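PDB 3HIN: putative 3-hydroxybutyryl-CoA dehydratase from Rhodopseudomonas palustris, which probably acts as a lyase of the enoyl-CoA hydratase/isomerase (crotonase) family, adding water to or removing it from CoA-linked acyl chains. Local coordinates for residues G24-I29 and K200-G205; A46-C51 and D100-C105; I59-I64 and N206-N211. All coordinates share one frame; numbering follows the deposited sequence.

Contact 1. Residues G24-I29 and K200-G205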
loop_
_atom_site.group_PDB
_atom_site.type_symbol
_atom_site.label_atom_id
_atom_site.label_comp_id
_atom_site.label_asym_id
_atom_site.label_seq_id
_atom_site.Cartn_x
_atom_site.Cartn_y
_atom_site.Cartn_z
ATOM N N GLY A 24 32.935 14.880 20.186
ATOM C CA GLY A 24 32.034 15.824 20.847
ATOM C C GLY A 24 30.676 15.150 20.942
ATOM O O GLY A 24 30.583 14.037 21.411
ATOM N N PRO A 25 29.611 15.806 20.467
ATOM C CA PRO A 25 28.313 15.148 20.696
ATOM C C PRO A 25 27.824 14.355 19.458
ATOM O O PRO A 25 26.621 14.083 19.319
ATOM C CB PRO A 25 27.403 16.345 20.993
ATOM C CG PRO A 25 27.876 17.367 19.947
ATOM C CD PRO A 25 29.449 17.174 19.926
ATOM N N VAL A 26 28.760 14.059 18.555
ATOM C CA VAL A 26 28.492 13.328 17.331
ATOM C C VAL A 26 29.032 11.892 17.390
ATOM O O VAL A 26 30.262 11.650 17.512
ATOM C CB VAL A 26 29.104 14.029 16.099
ATOM C CG1 VAL A 26 28.645 13.325 14.779
ATOM C CG2 VAL A 26 28.670 15.499 16.096
ATOM N N LEU A 27 28.104 10.953 17.312
ATOM C CA LEU A 27 28.429 9.535 17.189
ATOM C C LEU A 27 28.792 9.265 15.740
ATOM O O LEU A 27 27.962 9.437 14.840
ATOM C CB LEU A 27 27.244 8.698 17.596
ATOM C CG LEU A 27 27.418 7.168 17.620
ATOM C CD1 LEU A 27 28.302 6.744 18.797
ATOM C CD2 LEU A 27 26.080 6.470 17.615
ATOM N N THR A 28 30.042 8.902 15.491
ATOM C CA THR A 28 30.399 8.614 14.137
ATOM C C THR A 28 30.477 7.136 13.886
ATOM O O THR A 28 31.063 6.406 14.707
ATOM C CB THR A 28 31.706 9.317 13.710
ATOM O OG1 THR A 28 32.829 8.709 14.351
ATOM C CG2 THR A 28 31.580 10.839 14.024
ATOM N N ILE A 29 29.947 6.713 12.738
ATOM C CA ILE A 29 29.790 5.307 12.429
ATOM C C ILE A 29 30.377 4.965 11.063
ATOM O O ILE A 29 29.754 5.209 10.024
ATOM C CB ILE A 29 28.313 4.914 12.399
ATOM C CG1 ILE A 29 27.665 5.077 13.769
ATOM C CG2 ILE A 29 28.206 3.440 11.986
ATOM C CD1 ILE A 29 26.099 4.777 13.770
ATOM N N LYS A 200 32.635 17.723 6.061
ATOM C CA LYS A 200 31.387 18.496 5.971
ATOM C C LYS A 200 30.307 17.881 6.899
ATOM O O LYS A 200 29.625 18.584 7.666
ATOM C CB LYS A 200 30.872 18.610 4.525
ATOM C CG LYS A 200 29.547 19.391 4.441
ATOM C CD LYS A 200 29.793 20.898 4.815
ATOM C CE LYS A 200 28.651 21.807 4.368
ATOM N NZ LYS A 200 28.853 23.232 4.770
ATOM N N ALA A 201 30.180 16.564 6.859
ATOM C CA ALA A 201 29.102 15.898 7.571
ATOM C C ALA A 201 29.310 16.156 9.021
ATOM O O ALA A 201 28.327 16.336 9.760
ATOM C CB ALA A 201 29.091 14.385 7.291
ATOM N N LEU A 202 30.575 16.178 9.444
ATOM C CA LEU A 202 30.845 16.420 10.839
ATOM C C LEU A 202 30.580 17.878 11.229
ATOM O O LEU A 202 30.084 18.155 12.320
ATOM C CB LEU A 202 32.251 15.983 11.198
ATOM C CG LEU A 202 32.575 15.906 12.705
ATOM C CD1 LEU A 202 31.737 14.905 13.487
ATOM C CD2 LEU A 202 34.102 15.629 13.010
ATOM N N GLU A 203 30.871 18.841 10.381
ATOM C CA GLU A 203 30.424 20.173 10.768
ATOM C C GLU A 203 28.884 20.319 10.802
ATOM O O GLU A 203 28.356 21.027 11.651
ATOM C CB GLU A 203 31.099 21.271 9.948
ATOM C CG GLU A 203 30.518 21.376 8.580
ATOM C CD GLU A 203 30.401 22.814 8.064
ATOM O OE1 GLU A 203 31.475 23.468 7.955
ATOM O OE2 GLU A 203 29.245 23.222 7.712
ATOM N N LEU A 204 28.166 19.653 9.898
ATOM C CA LEU A 204 26.714 19.601 9.999
ATOM C C LEU A 204 26.268 18.952 11.281
ATOM O O LEU A 204 25.340 19.424 11.904
ATOM C CB LEU A 204 26.065 18.899 8.814
ATOM C CG LEU A 204 26.293 19.624 7.481
ATOM C CD1 LEU A 204 25.685 18.823 6.366
ATOM C CD2 LEU A 204 25.636 20.951 7.472
ATOM N N GLY A 205 26.928 17.873 11.704
ATOM C CA GLY A 205 26.494 17.200 12.971
ATOM C C GLY A 205 26.706 18.142 14.168
ATOM O O GLY A 205 25.847 18.265 15.043
#

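Contact 2. Residues A46-C51 and D100-C105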
loop_
_atom_site.group_PDB
_atom_site.type_symbol
_atom_site.label_atom_id
_atom_site.label_comp_id
_atom_site.label_asym_id
_atom_site.label_seq_id
_atom_site.Cartn_x
_atom_site.Cartn_y
_atom_site.Cartn_z
ATOM N N ALA A 46 23.289 -5.870 11.622
ATOM C CA ALA A 46 22.960 -6.086 13.044
ATOM C C ALA A 46 23.792 -5.199 13.971
ATOM O O ALA A 46 23.265 -4.607 14.934
ATOM C CB ALA A 46 23.089 -7.536 13.419
ATOM N N ALA A 47 25.087 -5.081 13.675
ATOM C CA ALA A 47 25.977 -4.180 14.425
ATOM C C ALA A 47 25.481 -2.759 14.303
ATOM O O ALA A 47 25.539 -2.056 15.274
ATOM C CB ALA A 47 27.435 -4.229 13.920
ATOM N N LEU A 48 25.080 -2.354 13.095
ATOM C CA LEU A 48 24.474 -1.040 12.843
ATOM C C LEU A 48 23.216 -0.763 13.693
ATOM O O LEU A 48 23.128 0.226 14.372
ATOM C CB LEU A 48 24.106 -0.914 11.353
ATOM C CG LEU A 48 23.567 0.433 10.878
ATOM C CD1 LEU A 48 24.536 1.558 11.336
ATOM C CD2 LEU A 48 23.367 0.504 9.307
ATOM N N LYS A 49 22.261 -1.655 13.665
ATOM C CA LYS A 49 21.093 -1.524 14.482
ATOM C C LYS A 49 21.456 -1.308 15.960
ATOM O O LYS A 49 20.870 -0.452 16.638
ATOM C CB LYS A 49 20.304 -2.801 14.334
ATOM C CG LYS A 49 18.932 -2.804 14.947
ATOM C CD LYS A 49 18.257 -4.140 14.572
ATOM C CE LYS A 49 17.313 -4.607 15.653
ATOM N NZ LYS A 49 15.962 -4.068 15.288
ATOM N N ASP A 50 22.417 -2.100 16.436
ATOM C CA ASP A 50 22.942 -1.966 17.788
ATOM C C ASP A 50 23.444 -0.571 18.079
ATOM O O ASP A 50 23.087 -0.019 19.103
ATOM C CB ASP A 50 24.086 -2.954 18.054
ATOM C CG ASP A 50 23.597 -4.345 18.427
ATOM O OD1 ASP A 50 22.339 -4.535 18.460
ATOM O OD2 ASP A 50 24.466 -5.250 18.664
ATOM N N CYS A 51 24.274 -0.008 17.197
ATOM C CA CYS A 51 24.811 1.341 17.451
ATOM C C CYS A 51 23.685 2.361 17.563
ATOM O O CYS A 51 23.794 3.285 18.328
ATOM C CB CYS A 51 25.650 1.816 16.300
ATOM S SG CYS A 51 27.162 1.020 16.221
ATOM N N ASP A 100 14.803 1.577 10.037
ATOM C CA ASP A 100 13.874 2.366 10.848
ATOM C C ASP A 100 14.670 3.081 11.946
ATOM O O ASP A 100 14.309 4.178 12.352
ATOM C CB ASP A 100 12.814 1.477 11.531
ATOM C CG ASP A 100 11.622 1.158 10.640
ATOM O OD1 ASP A 100 10.994 0.147 10.963
ATOM O OD2 ASP A 100 11.302 1.846 9.617
ATOM N N LYS A 101 15.737 2.460 12.464
ATOM C CA LYS A 101 16.504 3.139 13.537
ATOM C C LYS A 101 17.288 4.334 12.982
ATOM O O LYS A 101 17.726 5.161 13.731
ATOM C CB LYS A 101 17.513 2.163 14.154
ATOM C CG LYS A 101 16.865 0.887 14.660
ATOM C CD LYS A 101 15.958 1.159 15.802
ATOM C CE LYS A 101 16.099 0.021 16.850
ATOM N NZ LYS A 101 15.486 0.486 18.161
ATOM N N ILE A 102 17.491 4.398 11.677
ATOM C CA ILE A 102 18.048 5.593 11.077
ATOM C C ILE A 102 16.953 6.646 10.865
ATOM O O ILE A 102 17.021 7.758 11.382
ATOM C CB ILE A 102 18.625 5.264 9.711
ATOM C CG1 ILE A 102 19.614 4.077 9.843
ATOM C CG2 ILE A 102 19.328 6.504 9.121
ATOM C CD1 ILE A 102 20.557 3.902 8.579
ATOM N N GLN A 103 15.951 6.292 10.071
ATOM C CA GLN A 103 14.843 7.202 9.781
ATOM C C GLN A 103 14.245 7.826 11.040
ATOM O O GLN A 103 14.032 9.042 11.093
ATOM C CB GLN A 103 13.670 6.449 9.061
ATOM C CG GLN A 103 12.519 7.454 8.596
ATOM C CD GLN A 103 11.515 6.791 7.625
ATOM O OE1 GLN A 103 11.715 5.660 7.192
ATOM N NE2 GLN A 103 10.437 7.508 7.267
ATOM N N TYR A 104 13.964 6.982 12.045
ATOM C CA TYR A 104 13.233 7.404 13.212
ATOM C C TYR A 104 14.201 7.586 14.365
ATOM O O TYR A 104 13.798 7.563 15.527
ATOM C CB TYR A 104 12.046 6.443 13.566
ATOM C CG TYR A 104 11.050 6.386 12.449
ATOM C CD1 TYR A 104 10.935 5.235 11.628
ATOM C CD2 TYR A 104 10.295 7.530 12.116
ATOM C CE1 TYR A 104 10.040 5.217 10.542
ATOM C CE2 TYR A 104 9.398 7.528 11.044
ATOM C CZ TYR A 104 9.252 6.331 10.282
ATOM O OH TYR A 104 8.352 6.314 9.200
ATOM N N CYS A 105 15.473 7.801 14.044
ATOM C CA CYS A 105 16.461 8.067 15.102
ATOM C C CYS A 105 16.058 9.324 15.903
ATOM O O CYS A 105 15.531 10.296 15.350
ATOM C CB CYS A 105 17.844 8.272 14.452
ATOM S SG CYS A 105 19.285 8.457 15.601
#

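Contact 3. Residues I59-I64 and N206-N211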
loop_
_atom_site.group_PDB
_atom_site.type_symbol
_atom_site.label_atom_id
_atom_site.label_comp_id
_atom_site.label_asym_id
_atom_site.label_seq_id
_atom_site.Cartn_x
_atom_site.Cartn_y
_atom_site.Cartn_z
ATOM N N ILE A 59 24.731 12.202 22.984
ATOM C CA ILE A 59 24.873 12.226 21.536
ATOM C C ILE A 59 23.727 13.066 20.989
ATOM O O ILE A 59 22.553 12.847 21.358
ATOM C CB ILE A 59 24.811 10.801 20.912
ATOM C CG1 ILE A 59 26.027 9.930 21.327
ATOM C CG2 ILE A 59 24.578 10.821 19.347
ATOM C CD1 ILE A 59 27.395 10.546 21.123
ATOM N N ARG A 60 24.087 14.017 20.117
ATOM C CA ARG A 60 23.082 14.877 19.478
ATOM C C ARG A 60 23.069 14.848 17.953
ATOM O O ARG A 60 22.264 15.537 17.352
ATOM C CB ARG A 60 23.092 16.320 20.042
ATOM C CG ARG A 60 22.805 16.362 21.561
ATOM C CD ARG A 60 22.585 17.793 22.108
ATOM N NE ARG A 60 23.816 18.569 22.012
ATOM C CZ ARG A 60 24.872 18.474 22.830
ATOM N NH1 ARG A 60 24.879 17.616 23.874
ATOM N NH2 ARG A 60 25.944 19.236 22.587
ATOM N N ALA A 61 23.919 14.017 17.347
ATOM C CA ALA A 61 23.939 13.722 15.936
ATOM C C ALA A 61 24.734 12.459 15.669
ATOM O O ALA A 61 25.577 12.042 16.488
ATOM C CB ALA A 61 24.517 14.897 15.135
ATOM N N VAL A 62 24.427 11.865 14.512
ATOM C CA VAL A 62 25.066 10.670 14.010
ATOM C C VAL A 62 25.549 10.954 12.605
ATOM O O VAL A 62 24.751 11.369 11.768
ATOM C CB VAL A 62 24.096 9.443 13.899
ATOM C CG1 VAL A 62 24.905 8.243 13.472
ATOM C CG2 VAL A 62 23.452 9.138 15.184
ATOM N N VAL A 63 26.841 10.729 12.349
ATOM C CA VAL A 63 27.386 10.727 10.976
ATOM C C VAL A 63 27.720 9.289 10.595
ATOM O O VAL A 63 28.506 8.631 11.294
ATOM C CB VAL A 63 28.662 11.578 10.887
ATOM C CG1 VAL A 63 29.387 11.342 9.558
ATOM C CG2 VAL A 63 28.263 13.075 11.018
ATOM N N ILE A 64 27.122 8.790 9.509
ATOM C CA ILE A 64 27.502 7.515 8.960
ATOM C C ILE A 64 28.373 7.710 7.722
ATOM O O ILE A 64 28.057 8.502 6.841
ATOM C CB ILE A 64 26.320 6.736 8.534
ATOM C CG1 ILE A 64 25.386 6.519 9.692
ATOM C CG2 ILE A 64 26.778 5.350 7.898
ATOM C CD1 ILE A 64 24.077 5.906 9.211
ATOM N N ASN A 206 27.839 18.844 14.204
ATOM C CA ASN A 206 28.035 19.862 15.269
ATOM C C ASN A 206 26.962 20.958 15.267
ATOM O O ASN A 206 26.570 21.462 16.360
ATOM C CB ASN A 206 29.455 20.515 15.239
ATOM C CG ASN A 206 30.546 19.528 15.595
ATOM O OD1 ASN A 206 31.545 19.393 14.867
ATOM N ND2 ASN A 206 30.343 18.794 16.714
ATOM N N ARG A 207 26.477 21.311 14.067
ATOM C CA ARG A 207 25.440 22.363 13.943
ATOM C C ARG A 207 24.057 21.893 14.435
ATOM O O ARG A 207 23.463 22.551 15.293
ATOM C CB ARG A 207 25.424 23.000 12.520
ATOM C CG ARG A 207 24.186 23.851 12.191
ATOM C CD ARG A 207 24.209 25.167 13.039
ATOM N NE ARG A 207 22.992 25.931 12.815
ATOM C CZ ARG A 207 21.786 25.638 13.315
ATOM N NH1 ARG A 207 21.628 24.596 14.096
ATOM N NH2 ARG A 207 20.725 26.412 13.051
ATOM N N VAL A 208 23.575 20.734 13.954
ATOM C CA VAL A 208 22.294 20.179 14.422
ATOM C C VAL A 208 22.373 19.924 15.920
ATOM O O VAL A 208 21.368 20.002 16.640
ATOM C CB VAL A 208 21.825 18.895 13.639
ATOM C CG1 VAL A 208 21.647 19.184 12.176
ATOM C CG2 VAL A 208 22.846 17.721 13.837
ATOM N N ALA A 209 23.585 19.683 16.401
ATOM C CA ALA A 209 23.799 19.404 17.844
ATOM C C ALA A 209 23.335 20.541 18.740
ATOM O O ALA A 209 23.069 20.325 19.923
ATOM C CB ALA A 209 25.259 19.129 18.106
ATOM N N GLN A 210 23.247 21.744 18.173
ATOM C CA GLN A 210 22.870 22.919 18.926
ATOM C C GLN A 210 21.343 23.017 19.035
ATOM O O GLN A 210 20.825 23.798 19.847
ATOM C CB GLN A 210 23.344 24.145 18.182
ATOM C CG GLN A 210 24.813 24.118 17.698
ATOM C CD GLN A 210 25.205 25.410 16.971
ATOM O OE1 GLN A 210 24.346 26.190 16.548
ATOM N NE2 GLN A 210 26.506 25.662 16.864
ATOM N N ASN A 211 20.603 22.262 18.223
ATOM C CA ASN A 211 19.112 22.365 18.221
ATOM C C ASN A 211 18.463 21.860 19.536
ATOM O O ASN A 211 19.006 20.978 20.198
ATOM C CB ASN A 211 18.476 21.651 16.992
ATOM C CG ASN A 211 18.935 22.278 15.661
ATOM O OD1 ASN A 211 19.206 23.476 15.592
ATOM N ND2 ASN A 211 18.984 21.497 14.614
HETATM O O HOH W 1 20.495 17.239 17.469
#

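Contact 1. Residues G24-I29 and K200-G205
Val26 and Thr28 meet Leu202 and Gly205 in a buried van der Waals contact with no hydrogen bond across it, where strand 26-31 of the six-stranded sheet lies against helix 197-208. The axes of strand 26-29 and helix 200-205 come within 9.5 Å and run roughly antiparallel, at 151°. The branches of Val26 divide the work. CG1 is anti to the backbone N (chi1 -173°) and reaches Leu202 CD1 at 3.7 Å, while Val26 CG2 rests against the backbone of Gly205, 3.8 Å from its carbonyl carbon C. The absence of a side chain at Gly205 probably helps the helix come this close: the CA atoms of Gly205 and Val26 are 6.2 Å apart. Such a helix laid on the sheet belongs to the layered spiral of the crotonase fold; Ala201, on the same helix, packs on Val63 of the neighbouring strand 61-66. Leu202 CD1 lies against both CB and CG1 of Val26, with the Thr28 methyl CG2 at 4.1 Å from it. The Thr28 hydroxyl OG1 turns to a weak hydrogen bond with the carbonyl of Asp21 on the adjoining strand. Within the helix, Lys200 NZ makes a salt bridge of 3.0 Å to Glu203 OE2, approaching from above the carboxylate plane.

Contact 2. Residues A46-C51 and D100-C105
Lys49 lays its aliphatic stem alongside that of Lys101, CG to CG at 4.2 Å, where helix 42-51 passes the last turn of helix 85-103. The CA atoms of Lys49 and Lys101 are the nearest such pair across the two segments, 6.6 Å apart. Deeper in, Leu48 CD2 faces Ile102 CD1 at 4.5 Å, a loose methyl-to-methyl contact. With Leu48 CG anti to the backbone N (chi1 -175°), the branched end is carried across toward the partner helix. Both side chains also rest on Leu124 of helix 120-127, so the pair forms part of a three-helix cluster within the crotonase fold rather than an isolated touch. Lys49 in addition leans on Arg97 and Val98, one turn earlier in helix 85-103, and Arg97 is itself salt-bridged to Asp100. No hydrogen bond joins 46-51 to 100-105. The contact thus grades from buried methyls on one side to lysine stems on the partly exposed other, where Lys49 NZ and Lys101 NZ stay 5.4 Å apart. Like charges at that distance should repel mildly, so what attraction there is between the lysines probably comes from their methylene groups, with solvent screening the charged ends.

Contact 3. Residues I59-I64 and N206-N211
Arg60 presents the edge of its guanidinium group to the main chain of Ala209, and Arg207 turns the edge of its own toward Asn211. In the first case the NE edge is used: Arg60 NE donates to Ala209 O at 2.8 Å with an N-H...O angle of 151°. The acceptor lies almost in the guanidinium plane, while the donor is tilted only modestly from the plane of the carbonyl. A bend at chi3 (-66°) brings NE round to this oxygen. Nearer the backbone, Arg60 CB lies 4.0 Å from Ala209 CB. In the second case, within 206-211, Arg207 NH1 bonds to Asn211 OD1 at 3.1 Å, spanning the type I turn from Val208 to Asn211.

Beside the arginine, Ala61 CB, at the start of strand 61-66, meets Val208 CG2 at 3.5 Å. A water donates to Val208 O at 3.0 Å and also lies near Arg60 O, at a distance too short to be trusted in detail. The C-terminal part of helix 197-208 and the turn from Val208 to Asn211 are thereby joined to the entry of a central strand of the crotonase sheet, with Pro25 packing on both Arg60 and Ala209. A donor on a charged guanidinium probably suits a carbonyl in this region. The single NE bond, close to the guanidinium plane, probably sets the orientation of an otherwise exposed arginine, while Ala61 and Val208 close up beside it through methyl groups.

Contacts 1 and 3 share helix 197-208 and two neighbouring strands of one sheet, their centres about 6 Å apart; backbone pairing of Pro25 O with Arg60 N and of Ile29 N with Val63 O ties them together. Contact 1 is the buried member, held by methyl groups against one another and against the helix backbone, whereas contact 3, at the strand's entry, adds a charged side chain and water. Contact 2, whose centre is about 16 Å from either of theirs, belongs to the other face of the sheet: Ile29 meets Cys51 and Leu48 there, and Ile64 meets Ile102. Contacts 2 and 3 are both partly buried, but only contact 3 has a direct hydrogen bond across it; contact 2 has two lysines at its more exposed side.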